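Local coordinates for protein manganese-dependent ADP-ribose/CDP-alcohol diphosphatase (Danio rerio, PDB 2NXF) that probably hydrolyses ADP-ribose and CDP-alcohols such as CDP-choline at a dinuclear metal centre of the calcineurin-like phosphoesterase fold, at residues 217-231 with 252-265. Sequence-based numbering, arbitrary orientation.
With ZN (zinc ion), chain C.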
ATOM      1  N   ASP A 217      -3.798  17.572  13.788  1.00 22.19           N
ATOM      2  CA  ASP A 217      -3.890  19.025  13.524  1.00 22.18           C
ATOM      3  C   ASP A 217      -3.561  19.809  14.795  1.00 22.44           C
ATOM      4  O   ASP A 217      -2.733  20.722  14.795  1.00 22.90           O
ATOM      5  CB  ASP A 217      -5.307  19.443  13.072  1.00 22.79           C
ATOM      6  CG  ASP A 217      -5.693  18.895  11.693  1.00 24.27           C
ATOM      7  OD1 ASP A 217      -4.825  18.436  10.917  1.00 24.58           O
ATOM      8  OD2 ASP A 217      -6.906  18.933  11.387  1.00 26.56           O
ATOM      9  N   HIS A 218      -4.239  19.455  15.884  1.00 21.91           N
ATOM     10  CA  HIS A 218      -4.079  20.206  17.118  1.00 23.32           C
ATOM     11  C   HIS A 218      -2.740  19.995  17.807  1.00 24.15           C
ATOM     12  O   HIS A 218      -2.284  20.865  18.556  1.00 25.45           O
ATOM     13  CB  HIS A 218      -5.249  19.913  18.036  1.00 22.77           C
ATOM     14  CG  HIS A 218      -6.533  20.469  17.514  1.00 21.58           C
ATOM     15  ND1 HIS A 218      -6.767  21.824  17.443  1.00 20.78           N
ATOM     16  CD2 HIS A 218      -7.626  19.867  16.992  1.00 22.25           C
ATOM     17  CE1 HIS A 218      -7.970  22.031  16.938  1.00 22.89           C
ATOM     18  NE2 HIS A 218      -8.510  20.860  16.650  1.00 21.75           N
ATOM     19  N   LYS A 219      -2.110  18.861  17.535  1.00 24.13           N
ATOM     20  CA  LYS A 219      -0.767  18.593  18.047  1.00 25.20           C
ATOM     21  C   LYS A 219       0.342  19.109  17.126  1.00 25.73           C
ATOM     22  O   LYS A 219       1.527  19.016  17.470  1.00 26.29           O
ATOM     23  CB  LYS A 219      -0.587  17.108  18.342  1.00 25.65           C
ATOM     24  CG  LYS A 219      -1.538  16.579  19.412  1.00 27.74           C
ATOM     25  CD  LYS A 219      -1.379  15.065  19.585  1.00 31.97           C
ATOM     26  CE  LYS A 219      -1.953  14.284  18.443  1.00 37.87           C
ATOM     27  NZ  LYS A 219      -1.619  12.837  18.561  1.00 41.17           N
ATOM     28  N   GLN A 220      -0.053  19.718  16.008  1.00 25.42           N
ATOM     29  CA  GLN A 220       0.867  20.183  14.967  1.00 25.70           C
ATOM     30  C   GLN A 220       1.814  19.078  14.518  1.00 25.64           C
ATOM     31  O   GLN A 220       3.019  19.302  14.319  1.00 25.88           O
ATOM     32  CB  GLN A 220       1.640  21.420  15.416  1.00 26.30           C
ATOM     33  CG  GLN A 220       0.766  22.640  15.566  1.00 28.62           C
ATOM     34  CD  GLN A 220       1.555  23.801  16.112  1.00 32.42           C
ATOM     35  OE1 GLN A 220       1.897  23.828  17.294  1.00 36.05           O
ATOM     36  NE2 GLN A 220       1.873  24.759  15.251  1.00 34.85           N
ATOM     37  N   GLU A 221       1.260  17.881  14.374  1.00 24.88           N
ATOM     38  CA  GLU A 221       1.993  16.763  13.794  1.00 24.53           C
ATOM     39  C   GLU A 221       1.905  16.792  12.279  1.00 25.41           C
ATOM     40  O   GLU A 221       0.953  17.356  11.711  1.00 25.54           O
ATOM     41  CB  GLU A 221       1.432  15.431  14.312  1.00 24.64           C
ATOM     42  CG  GLU A 221       1.761  15.179  15.761  1.00 26.99           C
ATOM     43  CD  GLU A 221       1.065  13.944  16.308  1.00 27.65           C
ATOM     44  OE1 GLU A 221       0.166  13.389  15.629  1.00 27.01           O
ATOM     45  OE2 GLU A 221       1.425  13.551  17.440  1.00 28.15           O
ATOM     46  N   ARG A 222       2.890  16.160  11.639  1.00 23.70           N
ATOM     47  CA  ARG A 222       2.859  15.882  10.199  1.00 24.58           C
ATOM     48  C   ARG A 222       2.558  14.411  10.036  1.00 24.19           C
ATOM     49  O   ARG A 222       3.242  13.561  10.615  1.00 24.90           O
ATOM     50  CB  ARG A 222       4.215  16.172   9.554  1.00 25.15           C
ATOM     51  CG  ARG A 222       4.753  17.551   9.854  1.00 27.68           C
ATOM     52  CD  ARG A 222       4.077  18.580   9.019  1.00 31.00           C
ATOM     53  NE  ARG A 222       4.596  19.929   9.278  1.00 32.98           N
ATOM     54  CZ  ARG A 222       4.185  21.008   8.624  1.00 32.86           C
ATOM     55  NH1 ARG A 222       3.280  20.883   7.656  1.00 33.24           N
ATOM     56  NH2 ARG A 222       4.686  22.201   8.927  1.00 30.52           N
ATOM     57  N   VAL A 223       1.537  14.111   9.239  1.00 23.76           N
ATOM     58  CA  VAL A 223       1.039  12.736   9.143  1.00 23.04           C
ATOM     59  C   VAL A 223       1.318  12.118   7.778  1.00 23.79           C
ATOM     60  O   VAL A 223       1.007  12.713   6.740  1.00 24.03           O
ATOM     61  CB  VAL A 223      -0.476  12.655   9.419  1.00 22.69           C
ATOM     62  CG1 VAL A 223      -0.940  11.182   9.459  1.00 23.20           C
ATOM     63  CG2 VAL A 223      -0.804  13.350  10.747  1.00 23.32           C
ATOM     64  N   LEU A 224       1.894  10.921   7.797  1.00 24.30           N
ATOM     65  CA  LEU A 224       2.126  10.162   6.590  1.00 23.90           C
ATOM     66  C   LEU A 224       1.157   8.990   6.621  1.00 24.56           C
ATOM     67  O   LEU A 224       1.123   8.234   7.603  1.00 24.92           O
ATOM     68  CB  LEU A 224       3.556   9.612   6.556  1.00 23.97           C
ATOM     69  CG  LEU A 224       4.697  10.651   6.491  1.00 24.00           C
ATOM     70  CD1 LEU A 224       5.054  11.235   7.885  1.00 23.48           C
ATOM     71  CD2 LEU A 224       5.916   9.963   5.912  1.00 27.09           C
ATOM     72  N   ILE A 225       0.437   8.801   5.518  1.00 24.27           N
ATOM     73  CA  ILE A 225      -0.621   7.795   5.431  1.00 24.54           C
ATOM     74  C   ILE A 225      -0.244   6.795   4.362  1.00 25.02           C
ATOM     75  O   ILE A 225       0.198   7.196   3.273  1.00 25.76           O
ATOM     76  CB  ILE A 225      -1.959   8.472   5.102  1.00 24.09           C
ATOM     77  CG1 ILE A 225      -2.286   9.513   6.194  1.00 25.17           C
ATOM     78  CG2 ILE A 225      -3.115   7.440   5.005  1.00 25.38           C
ATOM     79  CD1 ILE A 225      -3.421  10.425   5.800  1.00 29.87           C
ATOM     80  N   PHE A 226      -0.407   5.511   4.674  1.00 24.45           N
ATOM     81  CA  PHE A 226       0.039   4.434   3.790  1.00 25.14           C
ATOM     82  C   PHE A 226      -1.155   3.547   3.490  1.00 25.35           C
ATOM     83  O   PHE A 226      -1.916   3.201   4.402  1.00 26.26           O
ATOM     84  CB  PHE A 226       1.119   3.592   4.472  1.00 25.37           C
ATOM     85  CG  PHE A 226       2.355   4.372   4.837  1.00 24.43           C
ATOM     86  CD1 PHE A 226       3.421   4.466   3.961  1.00 25.98           C
ATOM     87  CD2 PHE A 226       2.434   5.042   6.073  1.00 25.76           C
ATOM     88  CE1 PHE A 226       4.571   5.193   4.314  1.00 25.30           C
ATOM     89  CE2 PHE A 226       3.581   5.772   6.413  1.00 25.91           C
ATOM     90  CZ  PHE A 226       4.640   5.844   5.536  1.00 27.05           C
ATOM     91  N   SER A 227      -1.325   3.187   2.222  1.00 24.42           N
ATOM     92  CA  SER A 227      -2.475   2.376   1.801  1.00 24.21           C
ATOM     93  C   SER A 227      -2.028   1.522   0.620  1.00 24.68           C
ATOM     94  O   SER A 227      -1.225   1.986  -0.180  1.00 24.51           O
ATOM     95  CB  SER A 227      -3.595   3.326   1.370  1.00 24.91           C
ATOM     96  OG  SER A 227      -4.628   2.659   0.641  1.00 25.85           O
ATOM     97  N   HIS A 228      -2.550   0.298   0.455  1.00 24.34           N
ATOM     98  CA  HIS A 228      -2.118  -0.413  -0.754  1.00 24.46           C
ATOM     99  C   HIS A 228      -2.618   0.369  -1.977  1.00 24.01           C
ATOM    100  O   HIS A 228      -1.896   0.499  -2.980  1.00 24.67           O
ATOM    101  CB  HIS A 228      -2.664  -1.838  -0.831  1.00 24.41           C
ATOM    102  CG  HIS A 228      -2.134  -2.592  -1.997  1.00 23.86           C
ATOM    103  ND1 HIS A 228      -0.783  -2.832  -2.168  1.00 24.09           N
ATOM    104  CD2 HIS A 228      -2.760  -3.128  -3.070  1.00 25.49           C
ATOM    105  CE1 HIS A 228      -0.606  -3.510  -3.294  1.00 27.11           C
ATOM    106  NE2 HIS A 228      -1.788  -3.699  -3.860  1.00 25.77           N
ATOM    107  N   LEU A 229      -3.840   0.882  -1.881  1.00 24.08           N
ATOM    108  CA  LEU A 229      -4.487   1.551  -3.008  1.00 23.60           C
ATOM    109  C   LEU A 229      -4.345   3.065  -2.978  1.00 23.85           C
ATOM    110  O   LEU A 229      -4.547   3.705  -1.927  1.00 24.07           O
ATOM    111  CB  LEU A 229      -6.002   1.241  -3.030  1.00 23.81           C
ATOM    112  CG  LEU A 229      -6.385  -0.233  -3.226  1.00 23.02           C
ATOM    113  CD1 LEU A 229      -7.928  -0.387  -3.206  1.00 25.94           C
ATOM    114  CD2 LEU A 229      -5.795  -0.787  -4.488  1.00 26.31           C
ATOM    115  N   PRO A 230      -4.034   3.656  -4.141  1.00 23.48           N
ATOM    116  CA  PRO A 230      -4.043   5.122  -4.275  1.00 23.89           C
ATOM    117  C   PRO A 230      -5.473   5.672  -4.249  1.00 23.71           C
ATOM    118  O   PRO A 230      -6.440   4.937  -4.522  1.00 23.85           O
ATOM    119  CB  PRO A 230      -3.409   5.355  -5.654  1.00 23.58           C
ATOM    120  CG  PRO A 230      -3.694   4.108  -6.426  1.00 25.16           C
ATOM    121  CD  PRO A 230      -3.613   2.992  -5.389  1.00 23.45           C
ATOM    122  N   VAL A 231      -5.589   6.957  -3.918  1.00 23.63           N
ATOM    123  CA  VAL A 231      -6.907   7.605  -3.872  1.00 23.17           C
ATOM    124  C   VAL A 231      -7.012   8.869  -4.728  1.00 23.44           C
ATOM    125  O   VAL A 231      -8.115   9.358  -4.968  1.00 22.96           O
ATOM    126  CB  VAL A 231      -7.367   7.911  -2.420  1.00 23.05           C
ATOM    127  CG1 VAL A 231      -7.495   6.610  -1.576  1.00 24.27           C
ATOM    128  CG2 VAL A 231      -6.408   8.940  -1.747  1.00 23.46           C
ATOM    129  N   LEU A 252      -8.930  13.865   3.791  1.00 24.33           N
ATOM    130  CA  LEU A 252      -7.570  14.422   3.745  1.00 24.11           C
ATOM    131  C   LEU A 252      -7.579  15.931   3.583  1.00 24.80           C
ATOM    132  O   LEU A 252      -6.786  16.634   4.227  1.00 24.55           O
ATOM    133  CB  LEU A 252      -6.765  13.802   2.610  1.00 24.36           C
ATOM    134  CG  LEU A 252      -6.628  12.279   2.615  1.00 22.96           C
ATOM    135  CD1 LEU A 252      -5.798  11.841   1.405  1.00 26.21           C
ATOM    136  CD2 LEU A 252      -6.038  11.769   3.946  1.00 24.32           C
ATOM    137  N   ARG A 253      -8.472  16.423   2.723  1.00 24.63           N
ATOM    138  CA  ARG A 253      -8.549  17.860   2.412  1.00 25.26           C
ATOM    139  C   ARG A 253      -9.018  18.718   3.595  1.00 25.54           C
ATOM    140  O   ARG A 253      -8.836  19.941   3.592  1.00 25.64           O
ATOM    141  CB  ARG A 253      -9.434  18.093   1.190  1.00 25.46           C
ATOM    142  CG  ARG A 253      -8.794  17.546  -0.086  1.00 26.75           C
ATOM    143  CD  ARG A 253      -9.757  17.548  -1.261  1.00 29.13           C
ATOM    144  NE  ARG A 253      -9.067  17.171  -2.497  1.00 31.34           N
ATOM    145  CZ  ARG A 253      -9.664  16.624  -3.555  1.00 32.03           C
ATOM    146  NH1 ARG A 253     -10.966  16.364  -3.525  1.00 32.56           N
ATOM    147  NH2 ARG A 253      -8.957  16.337  -4.640  1.00 31.29           N
ATOM    148  N   SER A 254      -9.614  18.062   4.593  1.00 25.22           N
ATOM    149  CA  SER A 254     -10.086  18.695   5.824  1.00 26.67           C
ATOM    150  C   SER A 254      -8.988  18.938   6.857  1.00 26.01           C
ATOM    151  O   SER A 254      -9.237  19.582   7.882  1.00 26.59           O
ATOM    152  CB  SER A 254     -11.151  17.795   6.467  1.00 26.93           C
ATOM    153  OG  SER A 254     -12.330  17.818   5.674  1.00 32.93           O
ATOM    154  N   HIS A 255      -7.787  18.412   6.609  1.00 25.37           N
ATOM    155  CA  HIS A 255      -6.749  18.392   7.637  1.00 25.16           C
ATOM    156  C   HIS A 255      -5.382  18.846   7.151  1.00 25.08           C
ATOM    157  O   HIS A 255      -4.757  18.174   6.314  1.00 25.04           O
ATOM    158  CB  HIS A 255      -6.639  16.981   8.223  1.00 24.82           C
ATOM    159  CG  HIS A 255      -7.894  16.521   8.889  1.00 23.79           C
ATOM    160  ND1 HIS A 255      -8.285  16.979  10.127  1.00 25.39           N
ATOM    161  CD2 HIS A 255      -8.853  15.651   8.487  1.00 24.77           C
ATOM    162  CE1 HIS A 255      -9.437  16.418  10.458  1.00 26.37           C
ATOM    163  NE2 HIS A 255      -9.793  15.597   9.485  1.00 25.31           N
ATOM    164  N   GLN A 256      -4.906  19.954   7.732  1.00 25.60           N
ATOM    165  CA  GLN A 256      -3.583  20.477   7.392  1.00 26.33           C
ATOM    166  C   GLN A 256      -2.421  19.587   7.837  1.00 25.51           C
ATOM    167  O   GLN A 256      -1.295  19.729   7.327  1.00 25.94           O
ATOM    168  CB  GLN A 256      -3.405  21.922   7.880  1.00 26.98           C
ATOM    169  CG  GLN A 256      -4.160  22.927   7.011  1.00 32.17           C
ATOM    170  CD  GLN A 256      -3.378  24.211   6.751  1.00 37.76           C
ATOM    171  OE1 GLN A 256      -3.763  25.283   7.216  1.00 40.86           O
ATOM    172  NE2 GLN A 256      -2.277  24.105   5.996  1.00 41.38           N
ATOM    173  N   SER A 257      -2.683  18.656   8.754  1.00 24.33           N
ATOM    174  CA  SER A 257      -1.633  17.755   9.244  1.00 24.21           C
ATOM    175  C   SER A 257      -1.172  16.722   8.217  1.00 23.70           C
ATOM    176  O   SER A 257      -0.114  16.125   8.379  1.00 24.25           O
ATOM    177  CB  SER A 257      -2.075  17.026  10.517  1.00 24.26           C
ATOM    178  OG  SER A 257      -3.257  16.299  10.277  1.00 23.74           O
ATOM    179  N   VAL A 258      -1.961  16.492   7.167  1.00 23.75           N
ATOM    180  CA  VAL A 258      -1.593  15.498   6.164  1.00 23.87           C
ATOM    181  C   VAL A 258      -0.351  15.974   5.390  1.00 24.29           C
ATOM    182  O   VAL A 258      -0.354  17.054   4.787  1.00 24.71           O
ATOM    183  CB  VAL A 258      -2.742  15.250   5.182  1.00 23.04           C
ATOM    184  CG1 VAL A 258      -2.317  14.246   4.099  1.00 23.52           C
ATOM    185  CG2 VAL A 258      -4.020  14.790   5.939  1.00 23.39           C
ATOM    186  N   LEU A 259       0.695  15.153   5.424  1.00 23.90           N
ATOM    187  CA  LEU A 259       1.919  15.455   4.702  1.00 24.71           C
ATOM    188  C   LEU A 259       1.862  14.748   3.361  1.00 24.85           C
ATOM    189  O   LEU A 259       1.986  15.381   2.308  1.00 25.20           O
ATOM    190  CB  LEU A 259       3.153  15.038   5.509  1.00 25.02           C
ATOM    191  CG  LEU A 259       4.512  15.193   4.811  1.00 24.80           C
ATOM    192  CD1 LEU A 259       4.812  16.643   4.400  1.00 25.78           C
ATOM    193  CD2 LEU A 259       5.607  14.610   5.706  1.00 25.34           C
ATOM    194  N   CYS A 260       1.643  13.435   3.399  1.00 24.91           N
ATOM    195  CA  CYS A 260       1.590  12.675   2.153  1.00 24.63           C
ATOM    196  C   CYS A 260       0.753  11.422   2.312  1.00 24.64           C
ATOM    197  O   CYS A 260       0.522  10.937   3.432  1.00 25.79           O
ATOM    198  CB  CYS A 260       2.999  12.323   1.691  1.00 25.50           C
ATOM    199  SG  CYS A 260       3.955  11.367   2.894  1.00 28.51           S
ATOM    200  N   PHE A 261       0.305  10.912   1.170  1.00 23.81           N
ATOM    201  CA  PHE A 261      -0.455   9.694   1.092  1.00 23.88           C
ATOM    202  C   PHE A 261       0.325   8.798   0.142  1.00 24.46           C
ATOM    203  O   PHE A 261       0.543   9.158  -1.014  1.00 24.59           O
ATOM    204  CB  PHE A 261      -1.842  10.004   0.536  1.00 24.09           C
ATOM    205  CG  PHE A 261      -2.772   8.830   0.568  1.00 24.07           C
ATOM    206  CD1 PHE A 261      -3.683   8.675   1.616  1.00 25.74           C
ATOM    207  CD2 PHE A 261      -2.707   7.858  -0.431  1.00 24.53           C
ATOM    208  CE1 PHE A 261      -4.550   7.555   1.651  1.00 25.43           C
ATOM    209  CE2 PHE A 261      -3.569   6.751  -0.414  1.00 25.75           C
ATOM    210  CZ  PHE A 261      -4.482   6.595   0.635  1.00 26.55           C
ATOM    211  N   ILE A 262       0.794   7.669   0.656  1.00 24.05           N
ATOM    212  CA  ILE A 262       1.733   6.813  -0.099  1.00 24.14           C
ATOM    213  C   ILE A 262       1.069   5.476  -0.354  1.00 24.76           C
ATOM    214  O   ILE A 262       0.528   4.849   0.572  1.00 24.73           O
ATOM    215  CB  ILE A 262       3.070   6.627   0.695  1.00 24.27           C
ATOM    216  CG1 ILE A 262       3.779   7.983   0.853  1.00 23.47           C
ATOM    217  CG2 ILE A 262       4.006   5.659  -0.018  1.00 24.46           C
ATOM    218  CD1 ILE A 262       4.947   7.972   1.864  1.00 25.85           C
ATOM    219  N   ALA A 263       1.078   5.049  -1.616  1.00 24.52           N
ATOM    220  CA  ALA A 263       0.400   3.817  -1.988  1.00 23.87           C
ATOM    221  C   ALA A 263       1.244   2.991  -2.948  1.00 24.90           C
ATOM    222  O   ALA A 263       2.243   3.479  -3.466  1.00 25.01           O
ATOM    223  CB  ALA A 263      -0.958   4.141  -2.628  1.00 25.15           C
ATOM    224  N   GLY A 264       0.833   1.744  -3.171  1.00 25.08           N
ATOM    225  CA  GLY A 264       1.457   0.885  -4.190  1.00 25.18           C
ATOM    226  C   GLY A 264       0.367   0.585  -5.208  1.00 25.70           C
ATOM    227  O   GLY A 264      -0.377   1.493  -5.637  1.00 26.12           O
ATOM    228  N   HIS A 265       0.278  -0.689  -5.599  1.00 25.47           N
ATOM    229  CA  HIS A 265      -0.800  -1.235  -6.457  1.00 25.84           C
ATOM    230  C   HIS A 265      -0.659  -0.894  -7.926  1.00 25.75           C
ATOM    231  O   HIS A 265      -0.691  -1.797  -8.766  1.00 26.86           O
ATOM    232  CB  HIS A 265      -2.207  -0.879  -5.923  1.00 25.63           C
ATOM    233  CG  HIS A 265      -3.335  -1.672  -6.532  1.00 26.08           C
ATOM    234  ND1 HIS A 265      -3.441  -3.044  -6.421  1.00 24.21           N
ATOM    235  CD2 HIS A 265      -4.460  -1.261  -7.168  1.00 25.24           C
ATOM    236  CE1 HIS A 265      -4.571  -3.449  -6.979  1.00 26.39           C
ATOM    237  NE2 HIS A 265      -5.208  -2.384  -7.453  1.00 25.08           N
TER
HETATM  238 ZN    ZN C 402      -2.135  -4.749  -5.773  0.80 14.81          ZN
HETATM  239  O   HOH W   1      -6.623  21.408   9.551  1.00 24.94           O
HETATM  240  O   HOH W   2       1.704  18.541   6.802  1.00 34.27           O
HETATM  241  O   HOH W   3      -0.882  -4.206  -7.433  1.00 20.14           O
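H228 and H265 meet at a zinc ion, which H228 NE2 and H265 ND1 each bind at 2.2 Å; D60, N96 and water 3 are further ligands. The two imidazoles are turned 67° apart, and H265 CB lies over one face of the H228 ring. L58 O accepts from H228 ND1 and N198 OD1 bonds H265 NE2, so each ring is held between the metal and a second-shell partner, which together fix its rotation. At the other end, the D217 carboxylate grips the turn that leads into strand 258-263. Its OD1 takes S257 OG at 2.7 Å and S257 N at 3.1 Å from opposite faces of the carboxylate plane, while OD2 lies nearly in the imidazole plane and takes H255 ND1 at 2.7 Å on its syn side, though tilted well out of the carboxylate plane; H255 NE2 bonds D210. Replacing D217 by an alanine would probably leave S257 OG and H255 ND1 without their acceptor and the H255 ring freer to turn. Between these ends, strands 222-227 and 258-263 run parallel, 16° apart, with a beta bulge at L259: V223 O accepts from L259 N at 2.8 Å and only weakly from C260 N. On the face carrying I225, CG anti to the backbone N (chi1 -173°) carries the F261 ring across to segment 217-231, where it touches I225 CG2 and S227 CB and receives V231 CG2 over its centre, 3.8 Å from the ring centroid. I225 CD1 presses tightly on L252 CD2 (3.5 Å). On the opposite face, L224 CG rests on C260 SG, and the F226 ring lies alongside I262, F226 CE1 touching I262 CD1. Helix 245-253 joins the strands as a beta-alpha-beta unit; the loops after both carry H228 and H265, as in calcineurin-like phosphoesterases. Strand 142-146 flanks 222-227, strand 279-282 flanks 258-263, and helix 203-219 packs against V223, H255 and S257.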